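Local coordinates for protein spherulin-3A (Physarum polycephalum, PDB 1HDF) that serves as a calcium-binding structural protein of the beta/gamma-crystallin family, related in fold to the crystallins of the eye lens, at residues L17-H20 / G25-W28. Numbering follows the deposited sequence.
Sequences LYKH and GDSW. With CA (calcium ion), chain C.
Lys19 turns its CG anti to the backbone N (chi1 -171°) and stays extended beyond it, which lays the chain beside Asp26, both side chains pointing the same way. Trp28 takes chi1 -67°, with CG anti to the carbonyl carbon, and its indole edge then comes near Leu17, CE3 lying 3.6 Å from Leu17 O close to the ring plane. Lys19 NZ stands 4.2 Å from Asp26 OD2, too far for a salt bridge, so any attraction there is probably loose. The backbone supplies the firmer evidence of pairing. Leu17 and Trp28 form an antiparallel hydrogen-bonded pair: Leu17 N reaches Trp28 O at 2.8 Å, nearly straight (167°), whereas the return bond from Trp28 N to Leu17 O is more bent. Leu17 O also receives a CA-H...O contact from Ser27 CA at 3.1 Å. Past the non-hydrogen-bonded pair Tyr18–Ser27, where the tyrosine CD2 meets Ser27 CB at 3.9 Å, Lys19 N donates to Asp26 O. Gly25, with positive phi, sets its CA over one face of the His20 ring. The carbonyl of Lys19 is directed roughly opposite to the bond from its N to Asp26 O, and Lys19 O binds calcium at 2.3 Å, a site completed by Val46, Ser48, Asp89 and two waters. This is the first hairpin of a beta/gamma-crystallin Greek key, joining strands 15-18 and 27-30 beside a calcium site.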
loop_
_atom_site.group_PDB
_atom_site.type_symbol
_atom_site.label_atom_id
_atom_site.label_comp_id
_atom_site.label_asym_id
_atom_site.label_seq_id
_atom_site.Cartn_x
_atom_site.Cartn_y
_atom_site.Cartn_z
ATOM N N LEU A 17 0.810 9.018 18.779
ATOM C CA LEU A 17 2.128 9.430 19.240
ATOM C C LEU A 17 1.976 10.767 19.968
ATOM O O LEU A 17 1.388 11.701 19.432
ATOM C CB LEU A 17 3.079 9.576 18.046
ATOM C CG LEU A 17 3.276 8.317 17.187
ATOM C CD1 LEU A 17 4.227 8.611 16.028
ATOM C CD2 LEU A 17 3.817 7.171 18.061
ATOM N N TYR A 18 2.496 10.849 21.188
ATOM C CA TYR A 18 2.398 12.072 21.974
ATOM C C TYR A 18 3.772 12.661 22.248
ATOM O O TYR A 18 4.722 11.934 22.542
ATOM C CB TYR A 18 1.692 11.794 23.300
ATOM C CG TYR A 18 0.348 11.123 23.156
ATOM C CD1 TYR A 18 0.254 9.759 22.887
ATOM C CD2 TYR A 18 -0.833 11.855 23.289
ATOM C CE1 TYR A 18 -0.988 9.137 22.753
ATOM C CE2 TYR A 18 -2.073 11.249 23.157
ATOM C CZ TYR A 18 -2.146 9.890 22.886
ATOM O OH TYR A 18 -3.378 9.297 22.720
ATOM N N LYS A 19 3.870 13.986 22.172
ATOM C CA LYS A 19 5.143 14.668 22.392
ATOM C C LYS A 19 5.646 14.589 23.836
ATOM O O LYS A 19 6.854 14.541 24.076
ATOM C CB LYS A 19 5.035 16.132 21.953
ATOM C CG LYS A 19 6.358 16.865 21.939
ATOM C CD LYS A 19 6.220 18.235 21.298
ATOM C CE LYS A 19 7.558 18.951 21.240
ATOM N NZ LYS A 19 7.434 20.273 20.552
ATOM N N HIS A 20 4.733 14.583 24.799
ATOM C CA HIS A 20 5.153 14.490 26.195
ATOM C C HIS A 20 4.734 13.160 26.788
ATOM O O HIS A 20 3.917 12.440 26.207
ATOM C CB HIS A 20 4.564 15.639 27.014
ATOM C CG HIS A 20 5.049 16.986 26.584
ATOM N ND1 HIS A 20 4.476 18.160 27.024
ATOM C CD2 HIS A 20 6.034 17.348 25.729
ATOM C CE1 HIS A 20 5.085 19.186 26.455
ATOM N NE2 HIS A 20 6.035 18.719 25.664
ATOM N N GLY A 25 0.662 16.849 25.483
ATOM C CA GLY A 25 1.327 17.632 24.457
ATOM C C GLY A 25 0.831 17.331 23.059
ATOM O O GLY A 25 -0.151 16.614 22.886
ATOM N N ASP A 26 1.513 17.881 22.059
ATOM C CA ASP A 26 1.137 17.660 20.670
ATOM C C ASP A 26 1.027 16.168 20.408
ATOM O O ASP A 26 1.802 15.374 20.946
ATOM C CB ASP A 26 2.162 18.306 19.736
ATOM C CG ASP A 26 2.182 19.826 19.867
ATOM O OD1 ASP A 26 1.087 20.421 20.011
ATOM O OD2 ASP A 26 3.280 20.427 19.823
ATOM N N SER A 27 0.051 15.790 19.590
ATOM C CA SER A 27 -0.176 14.388 19.292
ATOM C C SER A 27 -0.345 14.135 17.801
ATOM O O SER A 27 -0.550 15.065 17.018
ATOM C CB SER A 27 -1.411 13.898 20.047
ATOM O OG SER A 27 -2.568 14.609 19.634
ATOM N N TRP A 28 -0.258 12.862 17.421
ATOM C CA TRP A 28 -0.382 12.452 16.027
ATOM C C TRP A 28 -0.988 11.048 15.904
ATOM O O TRP A 28 -0.657 10.134 16.668
ATOM C CB TRP A 28 0.999 12.447 15.358
ATOM C CG TRP A 28 1.650 13.801 15.198
ATOM C CD1 TRP A 28 1.501 14.663 14.149
ATOM C CD2 TRP A 28 2.571 14.429 16.100
ATOM N NE1 TRP A 28 2.273 15.784 14.339
ATOM C CE2 TRP A 28 2.939 15.666 15.530
ATOM C CE3 TRP A 28 3.120 14.065 17.334
ATOM C CZ2 TRP A 28 3.833 16.543 16.151
ATOM C CZ3 TRP A 28 4.011 14.938 17.954
ATOM C CH2 TRP A 28 4.356 16.165 17.357
HETATM CA CA CA C . 9.147 14.443 23.954
HETATM O O HOH W 1 9.907 16.644 23.079
HETATM O O HOH W 2 10.083 15.274 26.271
#